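Local coordinates for protein arylamine n-acetyltransferase (Mycobacterium smegmatis, PDB 1W5R) that catalyses transfer of an acetyl group from acetyl-coenzyme A to arylamines, probably by way of an acetylated active-site cysteine, at residues Q136-P141 with Q150-E155; L128-F133 with P178-T183. The protein carries 1 engineered substitution. One frame throughout, in Å; residues are numbered along the deposited sequence.

Contact 1 (Q136-P141 with Q150-E155); sequences QTLTSP and QQTRHE
Thr139 meets Arg153 and Thr152 where two loops lie side by side. Arg153 bends at chi3 (-56°), and NE meets Thr139 O. NE gives a nearly straight bond to Thr139 O (2.8 Å, N-H...O 164°). The carbonyl oxygen lies in the guanidinium plane, at its edge. Thr139 CB packs against Arg153 NH2 (3.6 Å), and its CG2 lies near His154 NE2. His154 NE2 sits over one guanidinium face, 3.7 Å above the plane and toward the rim. Arg153 NH1 forms a salt bridge with Asp218. Ser140 OG accepts a hydrogen bond from Arg153 N (3.0 Å).

Thr152 OG1 is gripped by three bonds. It accepts from His154 N (3.0 Å), donates to Glu155 O (2.6 Å), and accepts from a water. That water in turn takes the N-H of Thr139 (2.9 Å from N), so it joins the loops. The methyl branch, CG2, packs on Leu138 CD2 (4.0 Å), the side chains crossing at about a right angle. Glu155 OE1 forms a salt bridge with Arg221 of strand 220-225. The Thr152 to His154 bond defines an ST turn, here in a loop-to-loop contact beside the two outermost strands of the eight-stranded sheet, 142-143 and 149-150.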
loop_
_atom_site.group_PDB
_atom_site.type_symbol
_atom_site.label_atom_id
_atom_site.label_comp_id
_atom_site.label_asym_id
_atom_site.label_seq_id
_atom_site.Cartn_x
_atom_site.Cartn_y
_atom_site.Cartn_z
ATOM N N GLN A 136 -5.842 0.487 16.175
ATOM C CA GLN A 136 -7.302 0.513 16.262
ATOM C C GLN A 136 -7.807 1.303 17.478
ATOM O O GLN A 136 -8.952 1.139 17.896
ATOM C CB GLN A 136 -7.870 -0.920 16.249
ATOM C CG GLN A 136 -9.363 -1.028 15.904
ATOM C CD GLN A 136 -9.722 -0.393 14.567
ATOM O OE1 GLN A 136 -10.503 0.585 14.503
ATOM N NE2 GLN A 136 -9.157 -0.919 13.509
ATOM N N THR A 137 -6.958 2.165 18.031
ATOM C CA THR A 137 -7.361 2.931 19.220
ATOM C C THR A 137 -8.488 3.912 18.904
ATOM O O THR A 137 -8.604 4.408 17.761
ATOM C CB THR A 137 -6.173 3.697 19.827
ATOM O OG1 THR A 137 -6.418 3.920 21.226
ATOM C CG2 THR A 137 -5.902 5.018 19.097
ATOM N N LEU A 138 -9.310 4.196 19.910
ATOM C CA LEU A 138 -10.339 5.236 19.780
ATOM C C LEU A 138 -9.746 6.577 19.385
ATOM O O LEU A 138 -8.734 7.000 19.938
ATOM C CB LEU A 138 -11.091 5.423 21.090
ATOM C CG LEU A 138 -12.307 4.535 21.354
ATOM C CD1 LEU A 138 -12.768 4.664 22.792
ATOM C CD2 LEU A 138 -13.460 4.891 20.421
ATOM N N THR A 139 -10.395 7.236 18.419
ATOM C CA THR A 139 -9.925 8.520 17.916
ATOM C C THR A 139 -10.829 9.677 18.333
ATOM O O THR A 139 -10.613 10.830 17.923
ATOM C CB THR A 139 -9.781 8.486 16.389
ATOM O OG1 THR A 139 -11.062 8.240 15.789
ATOM C CG2 THR A 139 -8.754 7.395 15.976
ATOM N N SER A 140 -11.810 9.356 19.172
ATOM C CA SER A 140 -12.650 10.346 19.853
ATOM C C SER A 140 -12.877 9.832 21.255
ATOM O O SER A 140 -12.840 8.627 21.480
ATOM C CB SER A 140 -14.042 10.439 19.196
ATOM O OG SER A 140 -13.966 10.730 17.822
ATOM N N PRO A 141 -13.189 10.736 22.202
ATOM C CA PRO A 141 -13.790 10.260 23.434
ATOM C C PRO A 141 -15.204 9.783 23.105
ATOM O O PRO A 141 -15.844 10.348 22.205
ATOM C CB PRO A 141 -13.858 11.523 24.304
ATOM C CG PRO A 141 -13.888 12.647 23.356
ATOM C CD PRO A 141 -13.085 12.209 22.154
ATOM N N GLN A 150 -21.848 4.461 18.714
ATOM C CA GLN A 150 -21.392 5.835 18.761
ATOM C C GLN A 150 -20.420 6.110 17.631
ATOM O O GLN A 150 -19.462 5.350 17.424
ATOM C CB GLN A 150 -20.724 6.128 20.105
ATOM C CG GLN A 150 -21.629 5.909 21.307
ATOM C CD GLN A 150 -20.988 6.389 22.590
ATOM O OE1 GLN A 150 -20.634 7.563 22.716
ATOM N NE2 GLN A 150 -20.822 5.477 23.547
ATOM N N GLN A 151 -20.669 7.184 16.884
ATOM C CA GLN A 151 -19.749 7.630 15.848
ATOM C C GLN A 151 -18.501 8.247 16.474
ATOM O O GLN A 151 -18.536 8.764 17.610
ATOM C CB GLN A 151 -20.429 8.628 14.894
ATOM C CG GLN A 151 -21.719 8.098 14.195
ATOM C CD GLN A 151 -21.491 6.848 13.323
ATOM O OE1 GLN A 151 -20.388 6.609 12.808
ATOM N NE2 GLN A 151 -22.554 6.070 13.122
ATOM N N THR A 152 -17.399 8.154 15.735
ATOM C CA THR A 152 -16.113 8.754 16.107
ATOM C C THR A 152 -15.542 9.475 14.880
ATOM O O THR A 152 -16.211 9.565 13.832
ATOM C CB THR A 152 -15.098 7.671 16.579
ATOM O OG1 THR A 152 -14.638 6.902 15.452
ATOM C CG2 THR A 152 -15.733 6.745 17.630
ATOM N N ARG A 153 -14.302 9.961 14.990
ATOM C CA ARG A 153 -13.608 10.560 13.839
ATOM C C ARG A 153 -13.359 9.551 12.717
ATOM O O ARG A 153 -13.085 9.938 11.578
ATOM C CB ARG A 153 -12.269 11.205 14.236
ATOM C CG ARG A 153 -12.347 12.363 15.208
ATOM C CD ARG A 153 -11.022 13.110 15.288
ATOM N NE ARG A 153 -9.891 12.244 15.639
ATOM C CZ ARG A 153 -8.762 12.127 14.940
ATOM N NH1 ARG A 153 -8.550 12.813 13.819
ATOM N NH2 ARG A 153 -7.814 11.312 15.373
ATOM N N HIS A 154 -13.440 8.261 13.045
ATOM C CA HIS A 154 -13.203 7.185 12.090
ATOM C C HIS A 154 -14.419 6.259 12.090
ATOM O O HIS A 154 -15.496 6.700 11.670
ATOM C CB HIS A 154 -11.864 6.476 12.382
ATOM C CG HIS A 154 -10.689 7.402 12.327
ATOM N ND1 HIS A 154 -9.750 7.380 11.321
ATOM C CD2 HIS A 154 -10.347 8.434 13.137
ATOM C CE1 HIS A 154 -8.856 8.334 11.536
ATOM N NE2 HIS A 154 -9.197 8.986 12.633
ATOM N N GLU A 155 -14.276 5.023 12.571
ATOM C CA GLU A 155 -15.352 4.018 12.495
ATOM C C GLU A 155 -16.298 4.161 13.676
ATOM O O GLU A 155 -15.933 4.730 14.706
ATOM C CB GLU A 155 -14.790 2.579 12.528
ATOM C CG GLU A 155 -13.653 2.294 11.594
ATOM C CD GLU A 155 -12.292 2.548 12.223
ATOM O OE1 GLU A 155 -12.186 3.359 13.168
ATOM O OE2 GLU A 155 -11.317 1.962 11.731
HETATM O O HOH W 1 -12.116 5.898 16.550
#

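Contact 2 (L128-F133 with P178-T183); sequences LVDVGF and PLYTFT
The Phe133 ring carries Tyr180 CD2 over one face, 3.6 Å above its plane and offset toward the rim. The two side chains slide past each other in opposite directions. Their ring planes are 58° apart and their centroids 5.3 Å, so the pair is oblique. Leu179 CB reaches the same Phe133 ring at CE2 (3.9 Å). Tyr180 also meets the ring of His113 edge-to-face.

CG of Tyr180 lies between the backbone N and the carbonyl carbon (chi1 53°). Tyr180 and Asp130 reach toward each other tip to tip, ring and carboxylate planes 65° apart. Tyr180 OH donates a weak bond to Asp130 OD2 (2.7 Å). Leu128 CD2 lies 3.9 Å from Tyr180 OH. The same CD2 lies 4.3 Å from Phe182 CZ, which gives the buried polar pair an apolar flank. Asp130 OD1 accepts from Gly132 N (3.0 Å), forming an Asx turn, and also from Asn77. Leu179 and Tyr180 both face Leu168 in a classic beta bulge of their strand.

Asp130 OD2 also bonds His113 NE2. This is consistent with Asp130 and His113 being the aspartate and histidine of the Cys-His-Asp triad known in this family. In this engineered variant the cysteine is replaced by glutamine. On that reading Tyr180 is a second-shell residue. The several bonds to both carboxylate oxygens would fix the rotation of Asp130 and help position His113.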
loop_
_atom_site.group_PDB
_atom_site.type_symbol
_atom_site.label_atom_id
_atom_site.label_comp_id
_atom_site.label_asym_id
_atom_site.label_seq_id
_atom_site.Cartn_x
_atom_site.Cartn_y
_atom_site.Cartn_z
ATOM N N LEU A 128 -15.299 7.441 27.996
ATOM C CA LEU A 128 -14.160 6.552 27.756
ATOM C C LEU A 128 -13.157 7.246 26.854
ATOM O O LEU A 128 -13.510 7.763 25.788
ATOM C CB LEU A 128 -14.623 5.237 27.129
ATOM C CG LEU A 128 -13.499 4.243 26.788
ATOM C CD1 LEU A 128 -12.725 3.812 28.032
ATOM C CD2 LEU A 128 -14.071 3.068 26.030
ATOM N N VAL A 129 -11.901 7.268 27.294
ATOM C CA VAL A 129 -10.821 7.855 26.508
ATOM C C VAL A 129 -9.712 6.812 26.439
ATOM O O VAL A 129 -9.298 6.267 27.462
ATOM C CB VAL A 129 -10.310 9.174 27.139
ATOM C CG1 VAL A 129 -9.110 9.691 26.382
ATOM C CG2 VAL A 129 -11.443 10.220 27.129
ATOM N N ASP A 130 -9.258 6.522 25.224
ATOM C CA ASP A 130 -8.219 5.510 25.051
ATOM C C ASP A 130 -7.408 5.880 23.833
ATOM O O ASP A 130 -7.868 5.722 22.711
ATOM C CB ASP A 130 -8.861 4.129 24.886
ATOM C CG ASP A 130 -7.844 3.013 24.631
ATOM O OD1 ASP A 130 -6.619 3.244 24.771
ATOM O OD2 ASP A 130 -8.296 1.884 24.307
ATOM N N VAL A 131 -6.219 6.413 24.067
ATOM C CA VAL A 131 -5.311 6.759 22.976
ATOM C C VAL A 131 -4.131 5.776 22.921
ATOM O O VAL A 131 -3.131 6.030 22.242
ATOM C CB VAL A 131 -4.819 8.225 23.063
ATOM C CG1 VAL A 131 -6.008 9.199 22.945
ATOM C CG2 VAL A 131 -4.038 8.465 24.365
ATOM N N GLY A 132 -4.263 4.662 23.640
ATOM C CA GLY A 132 -3.148 3.740 23.821
ATOM C C GLY A 132 -3.299 2.332 23.284
ATOM O O GLY A 132 -2.431 1.481 23.545
ATOM N N PHE A 133 -4.367 2.067 22.526
ATOM C CA PHE A 133 -4.632 0.692 22.069
ATOM C C PHE A 133 -3.874 0.354 20.775
ATOM O O PHE A 133 -3.869 -0.803 20.350
ATOM C CB PHE A 133 -6.137 0.477 21.864
ATOM C CG PHE A 133 -6.526 -0.966 21.666
ATOM C CD1 PHE A 133 -6.313 -1.915 22.676
ATOM C CD2 PHE A 133 -7.119 -1.378 20.472
ATOM C CE1 PHE A 133 -6.671 -3.261 22.482
ATOM C CE2 PHE A 133 -7.494 -2.716 20.284
ATOM C CZ PHE A 133 -7.263 -3.651 21.287
ATOM N N PRO A 178 -14.945 -7.158 18.821
ATOM C CA PRO A 178 -14.603 -6.832 20.195
ATOM C C PRO A 178 -13.103 -6.561 20.335
ATOM O O PRO A 178 -12.271 -7.297 19.770
ATOM C CB PRO A 178 -15.001 -8.107 20.954
ATOM C CG PRO A 178 -16.074 -8.747 20.082
ATOM C CD PRO A 178 -15.560 -8.499 18.711
ATOM N N LEU A 179 -12.773 -5.508 21.077
ATOM C CA LEU A 179 -11.384 -5.103 21.274
ATOM C C LEU A 179 -10.902 -5.501 22.661
ATOM O O LEU A 179 -9.888 -6.199 22.791
ATOM C CB LEU A 179 -11.223 -3.600 21.075
ATOM C CG LEU A 179 -11.663 -3.034 19.709
ATOM C CD1 LEU A 179 -11.336 -1.552 19.691
ATOM C CD2 LEU A 179 -11.043 -3.769 18.504
ATOM N N TYR A 180 -11.612 -5.055 23.697
ATOM C CA TYR A 180 -11.224 -5.412 25.047
ATOM C C TYR A 180 -12.411 -5.307 25.978
ATOM O O TYR A 180 -13.426 -4.688 25.634
ATOM C CB TYR A 180 -10.064 -4.537 25.530
ATOM C CG TYR A 180 -10.268 -3.036 25.421
ATOM C CD1 TYR A 180 -10.990 -2.320 26.388
ATOM C CD2 TYR A 180 -9.717 -2.317 24.352
ATOM C CE1 TYR A 180 -11.156 -0.925 26.298
ATOM C CE2 TYR A 180 -9.876 -0.925 24.256
ATOM C CZ TYR A 180 -10.611 -0.238 25.232
ATOM O OH TYR A 180 -10.745 1.136 25.185
ATOM N N THR A 181 -12.277 -5.930 27.144
ATOM C CA THR A 181 -13.250 -5.819 28.196
ATOM C C THR A 181 -12.616 -5.061 29.355
ATOM O O THR A 181 -11.406 -5.072 29.514
ATOM C CB THR A 181 -13.709 -7.209 28.682
ATOM O OG1 THR A 181 -12.612 -7.896 29.306
ATOM C CG2 THR A 181 -14.250 -8.051 27.526
ATOM N N PHE A 182 -13.431 -4.380 30.145
ATOM C CA PHE A 182 -12.920 -3.642 31.296
ATOM C C PHE A 182 -14.019 -3.424 32.317
ATOM O O PHE A 182 -15.207 -3.437 31.970
ATOM C CB PHE A 182 -12.326 -2.291 30.852
ATOM C CG PHE A 182 -13.343 -1.316 30.293
ATOM C CD1 PHE A 182 -13.918 -0.345 31.107
ATOM C CD2 PHE A 182 -13.700 -1.356 28.949
ATOM C CE1 PHE A 182 -14.841 0.571 30.592
ATOM C CE2 PHE A 182 -14.629 -0.450 28.430
ATOM C CZ PHE A 182 -15.198 0.512 29.249
ATOM N N THR A 183 -13.626 -3.224 33.573
ATOM C CA THR A 183 -14.572 -2.776 34.585
ATOM C C THR A 183 -14.331 -1.303 34.903
ATOM O O THR A 183 -13.292 -0.733 34.547
ATOM C CB THR A 183 -14.498 -3.616 35.895
ATOM O OG1 THR A 183 -13.342 -3.220 36.658
ATOM C CG2 THR A 183 -14.465 -5.116 35.600
#

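In the fold
Along the chain contact 1 is nested inside contact 2, in the order 128-133, 136-141, 150-155, 178-183. Their centres lie about 11 Å apart, and both lie by the eight-stranded antiparallel sheet. Contact 2 joins the end of strand 127-129 and the loop after it to strand 175-182; the two strands are separated in the sheet by 111-119 and 90-98. Helix 25-38 packs on Thr139 and Arg153 of contact 1 and on Val129 and Val131 of segment 128-133. The contacts meet at Thr137, whose OG1 probably hydrogen-bonds Asp130 O at 2.7 Å. This bond folds the connection back on the backbone of the probable triad aspartate, and contact 1 ties its later part to the loop after strand 149-150.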